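Local coordinates for protein Dye-decolorizing peroxidase (Irpex lacteus, PDB 7D8M) that binds heme b and probably works as a peroxidase of the dye-decolorizing family, using peroxide to oxidise dyes and related substrates, at residues F72-F77 with A90-G94; D204-R209 with S367-N371; Y234-L240 with E250-L256; P407-F411 with S421-V427. All coordinates share one frame; numbering follows the deposited sequence.

Contact 1 (F72-F77 with A90-G94); sequences FSHAGF and AFSDG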
# COMPACT_ATOMS: atom_id res chain seq x y z
N PHE A 72 13.17 -9.59 -3.52
CA PHE A 72 14.41 -9.13 -4.11
C PHE A 72 14.16 -7.99 -5.10
O PHE A 72 13.20 -8.03 -5.88
CB PHE A 72 15.14 -10.27 -4.84
CG PHE A 72 15.61 -11.37 -3.93
CD1 PHE A 72 16.70 -11.17 -3.10
CD2 PHE A 72 14.96 -12.58 -3.90
CE1 PHE A 72 17.15 -12.18 -2.26
CE2 PHE A 72 15.40 -13.60 -3.06
CZ PHE A 72 16.49 -13.39 -2.24
N SER A 73 15.05 -7.00 -5.07
CA SER A 73 15.09 -5.95 -6.07
C SER A 73 15.79 -6.43 -7.34
O SER A 73 16.48 -7.45 -7.34
CB SER A 73 15.79 -4.72 -5.52
OG SER A 73 17.20 -4.91 -5.44
N HIS A 74 15.59 -5.67 -8.42
CA HIS A 74 16.31 -5.94 -9.66
C HIS A 74 17.82 -5.98 -9.43
O HIS A 74 18.51 -6.84 -9.99
CB HIS A 74 15.97 -4.86 -10.70
CG HIS A 74 16.82 -4.90 -11.93
ND1 HIS A 74 16.49 -5.64 -13.05
CD2 HIS A 74 17.99 -4.29 -12.23
CE1 HIS A 74 17.41 -5.48 -13.98
NE2 HIS A 74 18.34 -4.67 -13.50
N ALA A 75 18.34 -5.08 -8.60
CA ALA A 75 19.75 -5.13 -8.25
C ALA A 75 20.09 -6.44 -7.53
O ALA A 75 21.16 -7.02 -7.75
CB ALA A 75 20.12 -3.93 -7.39
N GLY A 76 19.17 -6.92 -6.69
CA GLY A 76 19.41 -8.19 -6.01
C GLY A 76 19.46 -9.37 -6.96
O GLY A 76 20.26 -10.30 -6.77
N PHE A 77 18.60 -9.37 -7.99
CA PHE A 77 18.71 -10.37 -9.05
C PHE A 77 20.13 -10.44 -9.59
O PHE A 77 20.73 -11.52 -9.68
CB PHE A 77 17.75 -10.05 -10.20
CG PHE A 77 16.33 -10.46 -9.97
CD1 PHE A 77 15.67 -10.17 -8.78
CD2 PHE A 77 15.61 -11.08 -10.99
CE1 PHE A 77 14.33 -10.52 -8.60
CE2 PHE A 77 14.27 -11.43 -10.82
CZ PHE A 77 13.63 -11.16 -9.62
N ALA A 90 9.06 -0.99 -14.67
CA ALA A 90 9.29 -0.30 -13.40
C ALA A 90 10.23 -1.09 -12.50
O ALA A 90 11.19 -0.55 -11.96
CB ALA A 90 7.96 -0.04 -12.68
N PHE A 91 9.94 -2.38 -12.32
CA PHE A 91 10.78 -3.21 -11.45
C PHE A 91 12.24 -3.15 -11.89
O PHE A 91 13.14 -3.01 -11.07
CB PHE A 91 10.30 -4.66 -11.46
CG PHE A 91 11.23 -5.61 -10.72
CD1 PHE A 91 11.31 -5.58 -9.33
CD2 PHE A 91 12.03 -6.51 -11.42
CE1 PHE A 91 12.17 -6.44 -8.63
CE2 PHE A 91 12.90 -7.38 -10.72
CZ PHE A 91 12.97 -7.35 -9.34
N SER A 92 12.48 -3.29 -13.20
CA SER A 92 13.84 -3.33 -13.69
C SER A 92 14.54 -2.00 -13.51
O SER A 92 15.75 -1.96 -13.24
CB SER A 92 13.85 -3.74 -15.16
OG SER A 92 13.18 -4.98 -15.34
N ASP A 93 13.79 -0.90 -13.62
CA ASP A 93 14.36 0.43 -13.44
C ASP A 93 14.76 0.68 -11.99
O ASP A 93 15.73 1.42 -11.74
CB ASP A 93 13.33 1.50 -13.86
CG ASP A 93 13.35 1.78 -15.36
OD1 ASP A 93 14.27 1.29 -16.05
OD2 ASP A 93 12.44 2.49 -15.83
N GLY A 94 14.01 0.13 -11.04
CA GLY A 94 14.22 0.48 -9.64
C GLY A 94 13.46 1.75 -9.30
O GLY A 94 13.24 2.58 -10.18
O HOH W 1 13.95 -3.13 -8.29
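Over one face of the Phe91 ring sits the CB of His74, 4.2 Å from the ring centroid in a CH-pi contact, while the edge of the same ring meets the carbonyl O of Phe72 and the rim of Phe77. With Phe77 it forms a T-shaped (edge-to-face) pair: the edge of Phe91 is directed at the face of Phe77, with ring centroids 5.2 Å apart and planes at 65°. The pair joins two helix ends in the alpha+beta barrel domain of the DyP family, the start of helix 74-79 and the end of helix 89-93. Phe91 reaches across because its CG stands opposite its own backbone N (chi1 173°), which brings its CZ to 3.5 Å from Phe77 CE1. Flat apolar rings suit this buried place, where Phe218 and Phe448 extend the aromatic cluster. One face of the His74 ring carries Ser92 O, which lies 3.4 Å from His74 CD2. Beyond the segments, Asp84 OD2 is hydrogen-bonded to both His74 ND1 and Ser92 OG, tying the two helices through one carboxylate. Ser73 is the N-cap of the first helix: its short side chain lets OG accept from Gly76 N at 3.1 Å, and that hydroxyl is also hydrogen-bonded to Val118 O. A water completes the junction, accepting from His74 N at 3.0 Å and donating to Phe91 O at 2.9 Å.

Contact 2 (D204-R209 with S367-N371); sequences DPVMNR and SVIGN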
# COMPACT_ATOMS: atom_id res chain seq x y z
N ASP A 204 -2.73 -12.96 -16.32
CA ASP A 204 -1.52 -12.16 -16.17
C ASP A 204 -1.30 -11.37 -17.47
O ASP A 204 -1.17 -11.99 -18.54
CB ASP A 204 -0.32 -13.07 -15.87
CG ASP A 204 0.99 -12.31 -15.67
OD1 ASP A 204 1.02 -11.08 -15.87
OD2 ASP A 204 2.00 -12.95 -15.30
N PRO A 205 -1.29 -10.04 -17.43
CA PRO A 205 -1.12 -9.27 -18.68
C PRO A 205 0.19 -9.55 -19.40
O PRO A 205 0.28 -9.30 -20.61
CB PRO A 205 -1.20 -7.81 -18.22
CG PRO A 205 -1.92 -7.87 -16.90
CD PRO A 205 -1.45 -9.15 -16.27
N VAL A 206 1.21 -10.03 -18.70
CA VAL A 206 2.43 -10.55 -19.33
C VAL A 206 2.14 -12.02 -19.64
O VAL A 206 2.39 -12.92 -18.82
CB VAL A 206 3.66 -10.38 -18.44
CG1 VAL A 206 4.88 -11.06 -19.07
CG2 VAL A 206 3.95 -8.91 -18.21
N MET A 207 1.58 -12.26 -20.82
CA MET A 207 1.31 -13.64 -21.23
C MET A 207 2.60 -14.41 -21.45
O MET A 207 2.60 -15.64 -21.37
CB MET A 207 0.43 -13.63 -22.48
CG MET A 207 -0.89 -12.88 -22.24
SD MET A 207 -1.95 -12.71 -23.69
CE MET A 207 -3.50 -13.35 -23.05
N ASN A 208 3.70 -13.70 -21.65
CA ASN A 208 5.05 -14.21 -21.86
C ASN A 208 5.79 -14.56 -20.56
O ASN A 208 7.01 -14.73 -20.60
CB ASN A 208 5.85 -13.14 -22.63
CG ASN A 208 6.83 -13.73 -23.61
OD1 ASN A 208 6.95 -14.95 -23.71
ND2 ASN A 208 7.54 -12.87 -24.34
N ARG A 209 5.10 -14.69 -19.43
CA ARG A 209 5.78 -14.65 -18.14
C ARG A 209 6.56 -15.95 -17.89
O ARG A 209 6.04 -17.04 -18.13
CB ARG A 209 4.78 -14.41 -17.01
CG ARG A 209 5.41 -14.10 -15.64
CD ARG A 209 5.70 -12.61 -15.44
NE ARG A 209 4.48 -11.82 -15.22
CZ ARG A 209 4.46 -10.52 -14.95
NH1 ARG A 209 5.60 -9.84 -14.84
NH2 ARG A 209 3.31 -9.90 -14.78
N SER A 367 0.72 -7.99 -9.81
CA SER A 367 1.50 -8.70 -10.81
C SER A 367 2.22 -7.75 -11.77
O SER A 367 3.22 -8.15 -12.38
CB SER A 367 0.60 -9.65 -11.61
OG SER A 367 -0.24 -8.94 -12.51
N VAL A 368 1.75 -6.52 -11.91
CA VAL A 368 2.37 -5.52 -12.78
C VAL A 368 2.45 -4.22 -11.99
O VAL A 368 1.42 -3.61 -11.70
CB VAL A 368 1.60 -5.32 -14.09
CG1 VAL A 368 2.28 -4.26 -14.97
CG2 VAL A 368 1.48 -6.64 -14.84
N ILE A 369 3.67 -3.80 -11.65
CA ILE A 369 3.85 -2.55 -10.91
C ILE A 369 3.15 -1.41 -11.62
O ILE A 369 2.45 -0.60 -10.99
CB ILE A 369 5.34 -2.26 -10.70
CG1 ILE A 369 5.97 -3.36 -9.84
CG2 ILE A 369 5.57 -0.92 -10.03
CD1 ILE A 369 7.43 -3.09 -9.51
N GLY A 370 3.31 -1.33 -12.94
CA GLY A 370 2.76 -0.23 -13.72
C GLY A 370 1.25 -0.17 -13.71
O GLY A 370 0.69 0.90 -13.99
N ASN A 371 0.57 -1.29 -13.41
CA ASN A 371 -0.89 -1.35 -13.36
C ASN A 371 -1.46 -1.17 -11.97
O ASN A 371 -2.65 -0.86 -11.84
CB ASN A 371 -1.40 -2.68 -13.91
CG ASN A 371 -1.20 -2.82 -15.40
OD1 ASN A 371 -0.86 -1.85 -16.09
ND2 ASN A 371 -1.40 -4.03 -15.90
O HOH W 2 4.87 -7.06 -14.51
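The carbonyl O of Ser367 is held by two donors: Arg209 NH2 reaches it in a weak, bent bond of 3.0 Å, and a water donates to it while accepting from Arg209 NH1. The same NH2 is also held, with NE, by Asp204, which fixes how the guanidinium is turned. The grip is side-on, Arg209 NE to Asp204 OD2 at 2.7 Å, almost straight at 173° and in the guanidinium plane, and NH2 to OD1 at 2.8 Å; both carboxylate oxygens use their syn lone pairs. Bends at chi2 and chi3 (88° and 72°) fold the arginine back on its own loop, where Val206 CB lies over one guanidinium face. Asp204 OD1 also accepts from Val206 N at 3.0 Å, a donor standing above the carboxylate plane, and OD2 has a second partner in Gly200 N. With an alanine here in place of Asp204, the arginine charge is likely to lose its mate and the guanidinium to swing more freely off the Ser367 carbonyl. Val368 CG2 lies at the guanidinium edge, 3.7 Å from Arg209 NH2, and makes an apolar contact with Pro205 CD at 4.1 Å. Pro205, rigid and needing no amide hydrogen, suits the corner of an Asx turn from Asp204 to Val206, followed by a type I turn from Val206 to Arg209, in a loop braced by its internal salt bridge.

Contact 3 (Y234-L240 with E250-L256); sequences YVLDNAL and EEGAELL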
# COMPACT_ATOMS: atom_id res chain seq x y z
N TYR A 234 -4.99 22.09 9.08
CA TYR A 234 -5.52 22.48 7.77
C TYR A 234 -7.03 22.30 7.69
O TYR A 234 -7.75 23.18 7.20
CB TYR A 234 -4.84 21.68 6.66
CG TYR A 234 -5.42 22.04 5.31
CD1 TYR A 234 -5.12 23.26 4.72
CD2 TYR A 234 -6.30 21.19 4.65
CE1 TYR A 234 -5.66 23.61 3.49
CE2 TYR A 234 -6.85 21.54 3.43
CZ TYR A 234 -6.52 22.75 2.85
OH TYR A 234 -7.06 23.12 1.63
N VAL A 235 -7.53 21.14 8.13
CA VAL A 235 -8.96 20.88 7.96
C VAL A 235 -9.76 21.70 8.96
O VAL A 235 -10.89 22.12 8.66
CB VAL A 235 -9.26 19.37 8.09
CG1 VAL A 235 -8.62 18.60 6.92
CG2 VAL A 235 -8.79 18.82 9.43
N LEU A 236 -9.20 21.96 10.15
CA LEU A 236 -9.84 22.90 11.07
C LEU A 236 -9.94 24.28 10.45
O LEU A 236 -11.01 24.91 10.48
CB LEU A 236 -9.08 22.95 12.39
CG LEU A 236 -9.46 21.84 13.38
CD1 LEU A 236 -8.47 21.71 14.55
CD2 LEU A 236 -10.89 22.07 13.88
N ASP A 237 -8.83 24.78 9.89
CA ASP A 237 -8.80 26.12 9.31
C ASP A 237 -9.73 26.25 8.10
O ASP A 237 -10.10 27.38 7.75
CB ASP A 237 -7.39 26.49 8.87
CG ASP A 237 -6.48 26.84 10.03
OD1 ASP A 237 -6.96 26.97 11.18
OD2 ASP A 237 -5.26 26.99 9.78
N ASN A 238 -10.08 25.15 7.45
CA ASN A 238 -10.92 25.19 6.26
C ASN A 238 -12.24 24.46 6.47
O ASN A 238 -12.86 24.02 5.49
CB ASN A 238 -10.14 24.60 5.08
CG ASN A 238 -8.95 25.45 4.70
OD1 ASN A 238 -9.06 26.35 3.87
ND2 ASN A 238 -7.79 25.18 5.33
N ALA A 239 -12.68 24.33 7.72
CA ALA A 239 -13.86 23.55 8.06
C ALA A 239 -15.05 23.89 7.17
O ALA A 239 -15.30 25.06 6.85
CB ALA A 239 -14.24 23.77 9.52
N LEU A 240 -15.78 22.86 6.77
CA LEU A 240 -16.90 23.02 5.86
C LEU A 240 -18.17 23.35 6.64
O LEU A 240 -18.21 23.30 7.88
CB LEU A 240 -17.10 21.75 5.04
CG LEU A 240 -16.00 21.43 4.03
CD1 LEU A 240 -16.21 20.05 3.43
CD2 LEU A 240 -15.93 22.48 2.92
N GLU A 250 -15.18 22.05 14.50
CA GLU A 250 -14.72 20.67 14.62
C GLU A 250 -15.52 19.74 13.72
O GLU A 250 -14.95 18.84 13.08
CB GLU A 250 -14.81 20.21 16.07
CG GLU A 250 -13.50 20.23 16.84
CD GLU A 250 -13.68 19.88 18.31
OE1 GLU A 250 -14.76 19.32 18.66
OE2 GLU A 250 -12.76 20.16 19.11
N GLU A 251 -16.83 19.93 13.66
CA GLU A 251 -17.66 19.08 12.80
C GLU A 251 -17.37 19.33 11.33
O GLU A 251 -17.30 18.39 10.53
CB GLU A 251 -19.14 19.30 13.13
CG GLU A 251 -19.51 18.77 14.51
CD GLU A 251 -20.89 19.21 14.96
OE1 GLU A 251 -21.44 20.18 14.38
OE2 GLU A 251 -21.43 18.59 15.90
N GLY A 252 -17.20 20.60 10.94
CA GLY A 252 -16.86 20.89 9.56
C GLY A 252 -15.48 20.41 9.18
O GLY A 252 -15.23 20.12 8.01
N ALA A 253 -14.56 20.36 10.15
CA ALA A 253 -13.22 19.83 9.87
C ALA A 253 -13.26 18.34 9.61
O ALA A 253 -12.62 17.85 8.68
CB ALA A 253 -12.28 20.16 11.02
N GLU A 254 -14.02 17.59 10.42
CA GLU A 254 -14.13 16.15 10.16
C GLU A 254 -14.89 15.87 8.87
O GLU A 254 -14.58 14.89 8.18
CB GLU A 254 -14.80 15.45 11.34
CG GLU A 254 -14.03 15.56 12.68
CD GLU A 254 -12.61 14.93 12.67
OE1 GLU A 254 -12.13 14.46 11.61
OE2 GLU A 254 -11.98 14.91 13.75
N LEU A 255 -15.87 16.70 8.52
CA LEU A 255 -16.52 16.55 7.22
C LEU A 255 -15.50 16.72 6.10
O LEU A 255 -15.44 15.90 5.18
CB LEU A 255 -17.67 17.55 7.08
CG LEU A 255 -18.45 17.47 5.76
CD1 LEU A 255 -19.15 16.11 5.65
CD2 LEU A 255 -19.46 18.60 5.66
N LEU A 256 -14.68 17.77 6.17
CA LEU A 256 -13.70 18.00 5.12
C LEU A 256 -12.72 16.83 5.02
O LEU A 256 -12.41 16.37 3.92
CB LEU A 256 -12.96 19.31 5.37
CG LEU A 256 -11.87 19.60 4.32
CD1 LEU A 256 -12.48 19.68 2.91
CD2 LEU A 256 -11.10 20.87 4.65
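Leu240 N donates to Gly252 O over 3.1 Å in a nearly straight bond (172°), approaching from above the carbonyl plane. Leu256 N, the regular helical donor, reaches the same oxygen from the opposite face, so the carbonyl serves both its own helix and the incoming chain. Gly252 has to lack a side chain: a CB there would clash with Leu240 O, which instead lies 3.2 Å from Gly252 CA in a CA-H...O contact. The next residue is also small, and Ala253 CB sits 3.4 Å from Val235 O, with Leu236 CD2 closing over it at 3.7 Å. Around this core the leucines interlock. Leu240 and Leu256 cross at about a right angle, with Leu240 CD1 3.8 Å from Leu256 CD1. Leu240 CB rests on Leu255 CD2. The other branch of Leu256, CD2, lies 3.9 Å from Asn238 CB and also touches Val235 CG1. Replacing Leu240 by a serine would probably open a gap beside Leu255 and Leu256 and leave their branches freer to turn. Further out, Asn238 positions the chain as it leaves the first helix: its ND2 donates to Tyr234 O at 2.7 Å, nearly straight (177°), with the oxygen in the plane of the Asn238 amide, and lies over one face of the Tyr234 ring. Phe422, from the neighbouring hairpin, touches Tyr234, Leu240 and Leu256. The whole is a close junction of consecutive helices, 228-237 and 249-261, in which a glycine and an alanine let the chain beyond the first helix settle against the backbone of the second.

Contact 4 (P407-F411 with S421-V427); sequences PRETF and SFTVPQV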
# COMPACT_ATOMS: atom_id res chain seq x y z
N PRO A 407 1.28 21.56 -8.51
CA PRO A 407 0.62 22.29 -7.42
C PRO A 407 -0.57 21.50 -6.89
O PRO A 407 -1.40 21.01 -7.65
CB PRO A 407 0.18 23.60 -8.08
CG PRO A 407 0.29 23.37 -9.54
CD PRO A 407 1.42 22.40 -9.71
N ARG A 408 -0.63 21.36 -5.56
CA ARG A 408 -1.56 20.43 -4.93
C ARG A 408 -2.93 21.11 -4.80
O ARG A 408 -3.43 21.42 -3.72
CB ARG A 408 -1.02 19.95 -3.60
CG ARG A 408 -0.32 18.60 -3.71
CD ARG A 408 0.40 18.21 -2.42
NE ARG A 408 -0.48 18.24 -1.26
CZ ARG A 408 -1.33 17.26 -0.94
NH1 ARG A 408 -1.42 16.18 -1.70
NH2 ARG A 408 -2.08 17.37 0.15
N GLU A 409 -3.55 21.33 -5.96
CA GLU A 409 -4.89 21.88 -6.04
C GLU A 409 -5.90 20.77 -6.31
O GLU A 409 -5.74 20.00 -7.26
CB GLU A 409 -4.98 22.94 -7.14
CG GLU A 409 -6.15 23.88 -6.95
CD GLU A 409 -6.23 24.97 -8.02
OE1 GLU A 409 -5.65 24.80 -9.11
OE2 GLU A 409 -6.89 25.99 -7.75
N THR A 410 -6.94 20.72 -5.48
CA THR A 410 -8.01 19.73 -5.58
C THR A 410 -9.35 20.46 -5.60
O THR A 410 -9.59 21.31 -4.75
CB THR A 410 -7.97 18.75 -4.39
OG1 THR A 410 -6.67 18.12 -4.29
CG2 THR A 410 -9.08 17.70 -4.54
N PHE A 411 -10.22 20.10 -6.55
CA PHE A 411 -11.58 20.63 -6.62
C PHE A 411 -12.60 19.61 -6.11
O PHE A 411 -12.29 18.43 -5.90
CB PHE A 411 -11.92 21.06 -8.05
CG PHE A 411 -11.04 22.15 -8.60
CD1 PHE A 411 -11.48 23.48 -8.60
CD2 PHE A 411 -9.80 21.85 -9.14
CE1 PHE A 411 -10.67 24.49 -9.11
CE2 PHE A 411 -8.99 22.85 -9.65
CZ PHE A 411 -9.43 24.18 -9.64
N SER A 421 -11.74 25.58 -5.14
CA SER A 421 -10.44 24.93 -5.09
C SER A 421 -9.93 24.86 -3.65
O SER A 421 -10.16 25.76 -2.85
CB SER A 421 -9.45 25.68 -5.97
OG SER A 421 -8.14 25.60 -5.46
N PHE A 422 -9.26 23.75 -3.34
CA PHE A 422 -8.51 23.59 -2.10
C PHE A 422 -7.06 23.34 -2.46
O PHE A 422 -6.76 22.37 -3.16
CB PHE A 422 -9.05 22.43 -1.26
CG PHE A 422 -10.38 22.70 -0.62
CD1 PHE A 422 -11.55 22.53 -1.34
CD2 PHE A 422 -10.46 23.13 0.69
CE1 PHE A 422 -12.78 22.77 -0.75
CE2 PHE A 422 -11.68 23.39 1.28
CZ PHE A 422 -12.85 23.20 0.56
N THR A 423 -6.17 24.20 -1.99
CA THR A 423 -4.74 23.98 -2.12
C THR A 423 -4.28 23.36 -0.81
O THR A 423 -4.12 24.04 0.21
CB THR A 423 -3.98 25.26 -2.44
OG1 THR A 423 -4.46 25.78 -3.68
CG2 THR A 423 -2.49 24.97 -2.56
N VAL A 424 -4.08 22.05 -0.84
CA VAL A 424 -3.82 21.27 0.37
C VAL A 424 -2.31 21.22 0.59
O VAL A 424 -1.57 20.84 -0.33
CB VAL A 424 -4.43 19.87 0.24
CG1 VAL A 424 -4.38 19.14 1.58
CG2 VAL A 424 -5.87 19.99 -0.30
N PRO A 425 -1.82 21.63 1.75
CA PRO A 425 -0.39 21.49 2.03
C PRO A 425 0.01 20.03 1.95
O PRO A 425 -0.81 19.12 2.10
CB PRO A 425 -0.25 22.02 3.46
CG PRO A 425 -1.61 21.86 4.06
CD PRO A 425 -2.57 22.10 2.93
N GLN A 426 1.28 19.80 1.65
CA GLN A 426 1.77 18.44 1.59
C GLN A 426 1.77 17.86 3.00
O GLN A 426 2.50 18.34 3.87
CB GLN A 426 3.16 18.43 0.95
CG GLN A 426 3.81 17.07 0.85
CD GLN A 426 4.96 17.08 -0.13
OE1 GLN A 426 5.95 17.78 0.08
NE2 GLN A 426 4.83 16.32 -1.21
N VAL A 427 0.93 16.86 3.25
CA VAL A 427 0.87 16.21 4.56
C VAL A 427 1.48 14.82 4.55
O VAL A 427 1.64 14.21 5.63
CB VAL A 427 -0.58 16.14 5.08
CG1 VAL A 427 -1.11 17.55 5.34
CG2 VAL A 427 -1.46 15.41 4.08
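In the antiparallel beta hairpin of strands 409-411 and 421-423, Thr410 and Phe422 form the hydrogen-bonded pair, Thr410 N giving to Phe422 O at 2.9 Å and Phe422 N to Thr410 O at 2.8 Å. Their side chains share one face of the sheet, where Phe422 lies on Leu413 and the Thr410 hydroxyl bonds to Leu398 O. The other face carries Glu409 and Thr423, a non-hydrogen-bonded pair. Here the glutamate, extended beyond CG, brings its carboxylate alongside Ser421, whose OG donates to Glu409 OE2 at 2.6 Å on the anti lone pair. The CB of Ser421 also meets the Phe411 ring, 3.6 Å from CE1; a small polar residue fits between the acid and the ring. Past the strands the pairing continues through Arg408, the centre of an inverse gamma turn. Its carbonyl O accepts from Val424 N at 3.0 Å, nearly along the C=O axis. A bend at chi3 (54°) then turns the guanidinium toward the 424-425 backbone, where NE donates to Val424 O at 3.0 Å and NH2 to Pro425 O at 2.9 Å, both nitrogens lying above the carbonyl planes. Arginine suits the place, since its long chain carries several N-H groups that can serve these carbonyls together; NH1 bonds to Gly403 O, and NH2 has a further acceptor in Pro400 O. The Arg408 side chain is about 9 Å from that of His312, the axial ligand of the heme iron, placing this beta hairpin, with the arginine at its end, on the outskirts of the heme site.

Overall arrangement
The four contacts form two touching pairs. Contacts 1 and 2, with centres 15 Å apart, meet where Ile369 packs on Ala90 and Phe91, so helix 89-93 links the alpha+beta barrel domain to the loop after strand 359-366. Contacts 3 and 4, also 15 Å apart between centres, meet at Tyr234, which lies against segment 421-427. The centres of contacts 1 and 3 are 42 Å apart, across the chain's centre. Along the chain contact 1 comes first and contact 4 last, with contact 3 between the two segments of contact 2. Contacts 2, 3 and 4 have side chains within about 8 to 12 Å of the heme or its binding residues, whereas contact 1 lies away from them.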